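PDB 6QK4: membrane-bound lytic murein transglycosylase A from Burkholderia pseudomallei, which probably cleaves the bond between N-acetylmuramic acid and N-acetylglucosamine in peptidoglycan exolytically, leaving a 1,6-anhydro ring on the muramic acid. Local coordinates for residues T290-P293 with M294-A297; T310-G314 with G315-D319; V28-Q31 with Q32-G35. All coordinates share one frame; numbering follows the deposited sequence.

Contact 1 of 3, residues T290-P293 with M294-A297; sequences TTRP and MTNA
Thr291 and Asn296 send their side chains off in parallel from the two arms of a bend, and Arg292 with Thr295 does likewise one step further round. In the first pair Thr291 OG1 comes within 3.5 Å of Asn296 OD1, too loosely to count as a bond; its hydrogen-bond partner is the side-chain NE2 of Gln337. Placing that hydroxyl between the backbone N and the carbonyl carbon (chi1 50°) turns it along the asparagine, while Thr291 CG2 rests near the backbone oxygens of Asn296 and Ala297. In the second pair Arg292 CB passes 3.6 Å from Thr295 OG1, and the rest of the arginine runs out extended to NE. The whole arrangement is the end of a beta-hairpin that joins strands 285-291 and 298-307 within the 3D domain. Four residues round the bend: Pro293, Met294 and Thr295 have right-handed helical angles, and Asn296, a residue that tolerates a left-handed conformation, has phi 65°. Proline suits the first of these places because its ring fixes phi near the value required. Two backbone bonds close the loop: Arg292 N gives to Ala297 O at 2.7 Å, and Asn296 N gives to Arg292 O at 2.9 Å. Thr295 begins an ST turn, its OG1 accepting from Ala297 N at 3.3 Å with an N-H...O angle of 164°. Pro293 and Met294 rest on Gln331 and Arg334 of helix 326-334, which tie the bend to the rest of the domain.

Contact 2 of 3, residues T310-G314 with G315-D319; sequences TAIKG and GVRAD
Arg317 and Ile312 meet where the chain doubles back, the arginine running roughly perpendicular to the isoleucine. The arginine leaves the backbone with CB loosely beside the carbonyl oxygen of Lys313. CG, anti to the backbone N (chi1 -177°), comes closer, 3.7 Å from Lys313 O and 3.9 Å from Ile312 CG2, so this part of the chain lies against both the loop backbone and the branch methyl of the isoleucine. A bend at chi2 (70°) then carries the guanidinium back towards Ile312, whose CD1 sits over one of its faces. CZ is 3.9 Å from that methyl, and NH2, the nearest of the group, is 3.5 Å from it. Ala311 O stays 3.9 Å from NH2, too far for a hydrogen bond. NH1 is bonded to Leu102 O and Thr104 OG1 of strand 101-114. The same Thr104 hydroxyl is bonded to Asp319 OD1, so that one threonine hydroxyl bridges Arg317 and Asp319. Asp319 crosses the isoleucine as well, its CG 3.6 Å from Ile312 CD1. Between the segments the chain reverses at Gly314 and Gly315. Gly314 takes a phi of 134°, a conformation that suits a residue without a side chain. The loop thus leads into strand 317-324 of the 3D domain, a family grouped with the double-psi beta-barrels. No hydrogen bond passes between the two segments. Isoleucine suits its place because its end methyl CD1 fills the corner between the guanidinium face and Asp319 CG, while the CG2 branch packs on the arginine's CG. The contact across the loop is thus van der Waals in kind, and the hydrogen bonds that orient NH1 and Asp319 OD1 come from strand 101-114.

Contact 3 of 3, residues V28-Q31 with Q32-G35; sequences VAWQ and QVPG
Successive backbone bonds from residue to residue three places back, Gln32 N to Ala29 O at 2.8 Å and Val33 N to Trp30 O at 3.0 Å, wind the chain into a short 3-10 turn. The side chain of Gln32 curls back and closes the start of the turn: its OE1 accepts from Ala29 N at 2.9 Å, along a nearly straight line of 170°. CG anti to the carbonyl carbon (chi1 -65°) and an extended chain beyond give glutamine just the reach for this, and OE1 also lies 3.6 Å from Ala29 CB, where a small methyl fits. On the inner side, Val33 CG2 touches Val28 CG2 at 4.1 Å and Trp30 CE3 at 4.2 Å. These apolar groups continue onto Pro89 of strand 87-92, and Trp30 NE1 is bonded to Phe87 O. A water donates to both Trp30 O and Val33 O. The arrangement is a single 3-10 turn following the short strand 25-27, with its polar side outward and its hydrophobic side laid on strands 87-92 and 336-346.

Overall arrangement
All three contacts are local, but they differ in depth. Contacts 1 and 3 lie at the surface; contact 2, nearer the middle of the chain, is partly buried. Contacts 1 and 2 flank strand 298-307, one before it and one after it, with centres about 19 Å apart. Contact 3 sits near the N-terminus and also reaches strand 285-291, through Val33 on Phe287 and Pro34 on Gln289, as well as strand 336-346, against which Thr290 of contact 1 also packs. Backbone hydrogen bonds hold the two surface turns, each aided by one side-chain oxygen, whereas 310-319 relies on apolar cover and on polar partners from neighbouring parts of the fold.

Contact 1 of 3, residues T290-P293 with M294-A297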
ATOM      1  N   THR A 290     -16.226   2.770   1.340  1.00 20.64           N
ATOM      2  CA  THR A 290     -15.438   4.011   1.287  1.00 21.77           C
ATOM      3  C   THR A 290     -15.611   4.616  -0.132  1.00 21.47           C
ATOM      4  O   THR A 290     -16.619   4.341  -0.797  1.00 21.27           O
ATOM      5  CB  THR A 290     -13.986   3.741   1.761  1.00 22.32           C
ATOM      6  OG1 THR A 290     -13.296   4.991   1.788  1.00 21.19           O
ATOM      7  CG2 THR A 290     -13.186   2.830   0.790  1.00 22.09           C
ATOM      8  N   THR A 291     -14.662   5.420  -0.605  1.00 20.32           N
ATOM      9  CA  THR A 291     -14.715   5.956  -1.964  1.00 21.32           C
ATOM     10  C   THR A 291     -13.331   5.885  -2.599  1.00 24.39           C
ATOM     11  O   THR A 291     -12.322   5.754  -1.909  1.00 23.68           O
ATOM     12  CB  THR A 291     -15.209   7.436  -2.007  1.00 20.49           C
ATOM     13  OG1 THR A 291     -14.461   8.212  -1.058  1.00 23.86           O
ATOM     14  CG2 THR A 291     -16.684   7.520  -1.626  1.00 20.66           C
ATOM     15  N   ARG A 292     -13.305   6.029  -3.947  1.00 26.53           N
ATOM     16  CA  ARG A 292     -12.030   5.994  -4.674  1.00 27.56           C
ATOM     17  C   ARG A 292     -11.358   7.357  -4.630  1.00 27.27           C
ATOM     18  O   ARG A 292     -12.019   8.367  -4.801  1.00 26.84           O
ATOM     19  CB  ARG A 292     -12.264   5.637  -6.124  1.00 29.71           C
ATOM     20  CG  ARG A 292     -12.897   4.317  -6.368  1.00 37.92           C
ATOM     21  CD  ARG A 292     -12.580   3.872  -7.790  1.00 43.07           C
ATOM     22  NE  ARG A 292     -12.906   2.464  -7.861  1.00 50.40           N
ATOM     23  CZ  ARG A 292     -12.013   1.494  -7.845  1.00 52.22           C
ATOM     24  NH1 ARG A 292     -10.721   1.797  -7.833  1.00 53.24           N
ATOM     25  NH2 ARG A 292     -12.418   0.234  -7.901  1.00 54.25           N
ATOM     26  N   PRO A 293     -10.042   7.388  -4.526  1.00 25.57           N
ATOM     27  CA  PRO A 293      -9.351   8.663  -4.276  1.00 29.74           C
ATOM     28  C   PRO A 293      -9.477   9.719  -5.374  1.00 36.41           C
ATOM     29  O   PRO A 293      -9.525  10.918  -5.054  1.00 42.04           O
ATOM     30  CB  PRO A 293      -7.881   8.231  -4.102  1.00 29.07           C
ATOM     31  CG  PRO A 293      -7.803   6.770  -4.494  1.00 29.26           C
ATOM     32  CD  PRO A 293      -9.197   6.192  -4.327  1.00 24.95           C
ATOM     33  N   MET A 294      -9.453   9.353  -6.649  1.00 30.74           N
ATOM     34  CA  MET A 294      -9.395  10.450  -7.628  1.00 37.20           C
ATOM     35  C   MET A 294     -10.757  10.794  -8.192  1.00 32.42           C
ATOM     36  O   MET A 294     -11.056  11.971  -8.451  1.00 35.26           O
ATOM     37  CB  MET A 294      -8.435  10.123  -8.785  1.00 52.30           C
ATOM     38  CG  MET A 294      -7.131   9.477  -8.338  1.00 67.64           C
ATOM     39  SD  MET A 294      -5.929  10.742  -7.895  1.00 78.53           S
ATOM     40  CE  MET A 294      -4.593  10.428  -9.030  1.00 81.03           C
ATOM     41  N   THR A 295     -11.610   9.799  -8.326  1.00 27.85           N
ATOM     42  CA  THR A 295     -12.938  10.038  -8.875  1.00 28.26           C
ATOM     43  C   THR A 295     -13.991  10.225  -7.815  1.00 26.88           C
ATOM     44  O   THR A 295     -15.121  10.618  -8.146  1.00 28.66           O
ATOM     45  CB  THR A 295     -13.389   8.862  -9.717  1.00 32.92           C
ATOM     46  OG1 THR A 295     -13.491   7.725  -8.839  1.00 30.97           O
ATOM     47  CG2 THR A 295     -12.342   8.589 -10.825  1.00 33.86           C
ATOM     48  N   ASN A 296     -13.701   9.861  -6.551  1.00 26.48           N
ATOM     49  CA  ASN A 296     -14.658   9.934  -5.459  1.00 28.11           C
ATOM     50  C   ASN A 296     -15.849   8.991  -5.639  1.00 26.84           C
ATOM     51  O   ASN A 296     -16.845   9.118  -4.947  1.00 25.83           O
ATOM     52  CB  ASN A 296     -15.146  11.374  -5.235  1.00 29.46           C
ATOM     53  CG  ASN A 296     -15.640  11.600  -3.802  1.00 35.36           C
ATOM     54  OD1 ASN A 296     -14.988  11.197  -2.828  1.00 37.86           O
ATOM     55  ND2 ASN A 296     -16.788  12.254  -3.673  1.00 35.69           N
ATOM     56  N   ALA A 297     -15.765   7.996  -6.515  1.00 28.54           N
ATOM     57  CA  ALA A 297     -16.890   7.081  -6.643  1.00 24.68           C
ATOM     58  C   ALA A 297     -16.925   6.074  -5.470  1.00 23.32           C
ATOM     59  O   ALA A 297     -15.890   5.804  -4.841  1.00 23.22           O
ATOM     60  CB  ALA A 297     -16.770   6.307  -7.950  1.00 28.31           C
TER

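Contact 2 of 3, residues T310-G314 with G315-D319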
ATOM      1  N   THR A 310       2.837   1.815  11.280  1.00 31.01           N
ATOM      2  CA  THR A 310       3.092   2.696  12.408  1.00 35.87           C
ATOM      3  C   THR A 310       2.140   3.893  12.430  1.00 33.79           C
ATOM      4  O   THR A 310       1.824   4.394  13.514  1.00 33.33           O
ATOM      5  CB  THR A 310       4.554   3.152  12.373  1.00 39.17           C
ATOM      6  OG1 THR A 310       4.758   3.829  11.142  1.00 46.10           O
ATOM      7  CG2 THR A 310       5.457   1.986  12.371  1.00 41.99           C
ATOM      8  N   ALA A 311       1.576   4.295  11.282  1.00 29.08           N
ATOM      9  CA  ALA A 311       0.620   5.381  11.276  1.00 29.37           C
ATOM     10  C   ALA A 311      -0.831   4.935  11.470  1.00 34.81           C
ATOM     11  O   ALA A 311      -1.718   5.799  11.558  1.00 35.03           O
ATOM     12  CB  ALA A 311       0.718   6.119   9.956  1.00 28.95           C
ATOM     13  N   ILE A 312      -1.108   3.633  11.521  1.00 26.35           N
ATOM     14  CA  ILE A 312      -2.495   3.112  11.452  1.00 25.52           C
ATOM     15  C   ILE A 312      -2.925   2.792  12.870  1.00 25.74           C
ATOM     16  O   ILE A 312      -2.669   1.699  13.399  1.00 28.11           O
ATOM     17  CB  ILE A 312      -2.607   1.891  10.546  1.00 23.94           C
ATOM     18  CG1 ILE A 312      -1.959   2.183   9.209  1.00 23.27           C
ATOM     19  CG2 ILE A 312      -4.091   1.401  10.383  1.00 24.81           C
ATOM     20  CD1 ILE A 312      -2.499   3.497   8.522  1.00 28.55           C
ATOM     21  N   LYS A 313      -3.525   3.781  13.514  1.00 24.81           N
ATOM     22  CA  LYS A 313      -3.915   3.658  14.916  1.00 27.17           C
ATOM     23  C   LYS A 313      -5.374   4.095  15.056  1.00 26.55           C
ATOM     24  O   LYS A 313      -5.772   5.097  14.471  1.00 28.02           O
ATOM     25  CB  LYS A 313      -2.995   4.503  15.797  1.00 30.20           C
ATOM     26  CG  LYS A 313      -1.520   3.951  15.836  1.00 39.54           C
ATOM     27  CD  LYS A 313      -1.449   2.610  16.598  1.00 47.80           C
ATOM     28  CE  LYS A 313      -0.006   2.103  16.754  1.00 53.55           C
ATOM     29  NZ  LYS A 313       0.582   1.820  15.413  1.00 55.66           N
ATOM     30  N   GLY A 314      -6.157   3.372  15.814  1.00 25.66           N
ATOM     31  CA  GLY A 314      -7.511   3.768  16.115  1.00 26.65           C
ATOM     32  C   GLY A 314      -8.476   2.615  15.963  1.00 25.18           C
ATOM     33  O   GLY A 314      -8.080   1.434  15.948  1.00 24.47           O
ATOM     34  N   GLY A 315      -9.754   2.938  15.811  1.00 27.01           N
ATOM     35  CA  GLY A 315     -10.766   1.902  15.718  1.00 24.49           C
ATOM     36  C   GLY A 315     -11.091   1.625  14.264  1.00 21.59           C
ATOM     37  O   GLY A 315     -10.540   0.739  13.587  1.00 20.79           O
ATOM     38  N   VAL A 316     -12.030   2.417  13.760  1.00 19.26           N
ATOM     39  CA  VAL A 316     -12.408   2.290  12.351  1.00 19.63           C
ATOM     40  C   VAL A 316     -11.332   3.027  11.604  1.00 20.14           C
ATOM     41  O   VAL A 316     -11.413   4.247  11.386  1.00 19.30           O
ATOM     42  CB  VAL A 316     -13.800   2.885  12.072  1.00 19.72           C
ATOM     43  CG1 VAL A 316     -14.194   2.714  10.544  1.00 19.09           C
ATOM     44  CG2 VAL A 316     -14.873   2.194  12.989  1.00 20.32           C
ATOM     45  N   ARG A 317     -10.298   2.301  11.215  1.00 18.83           N
ATOM     46  CA  ARG A 317      -9.117   2.909  10.601  1.00 19.35           C
ATOM     47  C   ARG A 317      -8.472   1.841   9.727  1.00 19.12           C
ATOM     48  O   ARG A 317      -8.189   0.733  10.227  1.00 18.93           O
ATOM     49  CB  ARG A 317      -8.144   3.339  11.700  1.00 19.14           C
ATOM     50  CG  ARG A 317      -6.916   4.042  11.141  1.00 20.51           C
ATOM     51  CD  ARG A 317      -7.304   5.460  10.565  1.00 22.79           C
ATOM     52  NE  ARG A 317      -6.028   6.120  10.135  1.00 23.54           N
ATOM     53  CZ  ARG A 317      -5.454   6.008   8.933  1.00 26.62           C
ATOM     54  NH1 ARG A 317      -6.030   5.336   7.975  1.00 22.73           N
ATOM     55  NH2 ARG A 317      -4.263   6.565   8.681  1.00 25.96           N
ATOM     56  N   ALA A 318      -8.147   2.173   8.473  1.00 18.81           N
ATOM     57  CA  ALA A 318      -7.488   1.171   7.647  1.00 20.67           C
ATOM     58  C   ALA A 318      -6.517   1.843   6.678  1.00 19.50           C
ATOM     59  O   ALA A 318      -6.772   2.970   6.191  1.00 20.46           O
ATOM     60  CB  ALA A 318      -8.535   0.343   6.900  1.00 24.82           C
ATOM     61  N   ASP A 319      -5.440   1.106   6.338  1.00 20.50           N
ATOM     62  CA  ASP A 319      -4.608   1.434   5.170  1.00 22.42           C
ATOM     63  C   ASP A 319      -4.926   0.421   4.057  1.00 20.22           C
ATOM     64  O   ASP A 319      -4.707  -0.782   4.231  1.00 20.85           O
ATOM     65  CB  ASP A 319      -3.115   1.362   5.536  1.00 20.72           C
ATOM     66  CG  ASP A 319      -2.300   2.540   5.019  1.00 23.03           C
ATOM     67  OD1 ASP A 319      -2.798   3.502   4.412  1.00 26.67           O
ATOM     68  OD2 ASP A 319      -1.055   2.515   5.202  1.00 25.88           O
TER

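Contact 3 of 3, residues V28-Q31 with Q32-G35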
ATOM      1  N   VAL A  28     -25.385  -7.957  12.329  1.00 23.74           N
ATOM      2  CA  VAL A  28     -26.437  -7.549  11.398  1.00 21.25           C
ATOM      3  C   VAL A  28     -26.622  -8.658  10.364  1.00 22.78           C
ATOM      4  O   VAL A  28     -25.828  -9.582  10.256  1.00 24.34           O
ATOM      5  CB  VAL A  28     -26.129  -6.206  10.721  1.00 23.61           C
ATOM      6  CG1 VAL A  28     -25.896  -5.094  11.739  1.00 25.32           C
ATOM      7  CG2 VAL A  28     -24.853  -6.367   9.830  1.00 23.92           C
ATOM      8  N   ALA A  29     -27.745  -8.596   9.620  1.00 29.30           N
ATOM      9  CA  ALA A  29     -27.913  -9.548   8.542  1.00 27.30           C
ATOM     10  C   ALA A  29     -27.075  -9.108   7.341  1.00 25.16           C
ATOM     11  O   ALA A  29     -26.761  -7.927   7.187  1.00 23.90           O
ATOM     12  CB  ALA A  29     -29.392  -9.620   8.101  1.00 29.06           C
ATOM     13  N   TRP A  30     -26.729 -10.056   6.472  1.00 24.50           N
ATOM     14  CA  TRP A  30     -26.029  -9.646   5.266  1.00 26.44           C
ATOM     15  C   TRP A  30     -26.843  -8.623   4.462  1.00 24.65           C
ATOM     16  O   TRP A  30     -26.288  -7.750   3.820  1.00 25.36           O
ATOM     17  CB  TRP A  30     -25.663 -10.880   4.423  1.00 27.46           C
ATOM     18  CG  TRP A  30     -24.453 -11.573   4.967  1.00 27.50           C
ATOM     19  CD1 TRP A  30     -24.398 -12.706   5.722  1.00 27.43           C
ATOM     20  CD2 TRP A  30     -23.104 -11.120   4.812  1.00 26.30           C
ATOM     21  NE1 TRP A  30     -23.071 -13.009   6.015  1.00 28.79           N
ATOM     22  CE2 TRP A  30     -22.269 -12.047   5.460  1.00 25.19           C
ATOM     23  CE3 TRP A  30     -22.527 -10.043   4.151  1.00 25.89           C
ATOM     24  CZ2 TRP A  30     -20.867 -11.901   5.507  1.00 25.78           C
ATOM     25  CZ3 TRP A  30     -21.131  -9.890   4.209  1.00 24.58           C
ATOM     26  CH2 TRP A  30     -20.330 -10.835   4.865  1.00 27.00           C
ATOM     27  N   GLN A  31     -28.180  -8.708   4.517  1.00 26.25           N
ATOM     28  CA  GLN A  31     -29.025  -7.748   3.833  1.00 26.11           C
ATOM     29  C   GLN A  31     -28.890  -6.337   4.407  1.00 27.69           C
ATOM     30  O   GLN A  31     -29.331  -5.370   3.772  1.00 28.81           O
ATOM     31  CB  GLN A  31     -30.496  -8.251   3.949  1.00 32.35           C
ATOM     32  CG  GLN A  31     -31.592  -7.384   3.265  1.00 37.02           C
ATOM     33  CD  GLN A  31     -32.158  -6.218   4.162  1.00 41.98           C
ATOM     34  OE1 GLN A  31     -31.873  -6.145   5.372  1.00 40.31           O
ATOM     35  NE2 GLN A  31     -32.964  -5.317   3.558  1.00 39.40           N
ATOM     36  N   GLN A  32     -28.294  -6.184   5.603  1.00 25.74           N
ATOM     37  CA  GLN A  32     -28.045  -4.873   6.178  1.00 24.56           C
ATOM     38  C   GLN A  32     -26.645  -4.345   5.908  1.00 26.37           C
ATOM     39  O   GLN A  32     -26.359  -3.201   6.306  1.00 28.36           O
ATOM     40  CB  GLN A  32     -28.273  -4.873   7.683  1.00 24.21           C
ATOM     41  CG  GLN A  32     -29.764  -5.147   7.975  1.00 27.40           C
ATOM     42  CD  GLN A  32     -29.991  -5.385   9.379  1.00 27.72           C
ATOM     43  OE1 GLN A  32     -29.727  -6.473   9.883  1.00 28.67           O
ATOM     44  NE2 GLN A  32     -30.506  -4.357  10.080  1.00 34.79           N
ATOM     45  N   VAL A  33     -25.815  -5.091   5.170  1.00 21.03           N
ATOM     46  CA  VAL A  33     -24.512  -4.497   4.784  1.00 21.56           C
ATOM     47  C   VAL A  33     -24.703  -3.734   3.478  1.00 24.28           C
ATOM     48  O   VAL A  33     -24.849  -4.337   2.406  1.00 24.92           O
ATOM     49  CB  VAL A  33     -23.445  -5.596   4.685  1.00 22.92           C
ATOM     50  CG1 VAL A  33     -22.018  -5.027   4.224  1.00 25.05           C
ATOM     51  CG2 VAL A  33     -23.348  -6.350   5.992  1.00 25.39           C
ATOM     52  N   PRO A  34     -24.730  -2.401   3.524  1.00 26.07           N
ATOM     53  CA  PRO A  34     -24.945  -1.623   2.319  1.00 35.49           C
ATOM     54  C   PRO A  34     -23.627  -1.648   1.567  1.00 37.38           C
ATOM     55  O   PRO A  34     -22.537  -1.383   2.108  1.00 51.01           O
ATOM     56  CB  PRO A  34     -25.303  -0.230   2.845  1.00 37.39           C
ATOM     57  CG  PRO A  34     -24.627  -0.161   4.174  1.00 40.60           C
ATOM     58  CD  PRO A  34     -24.483  -1.563   4.708  1.00 37.94           C
ATOM     59  N   GLY A  35     -23.713  -2.096   0.387  1.00 31.56           N
ATOM     60  CA  GLY A  35     -22.561  -2.211  -0.444  1.00 25.52           C
ATOM     61  C   GLY A  35     -22.181  -3.640  -0.705  1.00 21.10           C
ATOM     62  O   GLY A  35     -21.477  -3.886  -1.673  1.00 22.24           O
TER
HETATM   63  O   HOH W   1     -26.870  -6.573   1.099  1.00 39.30           O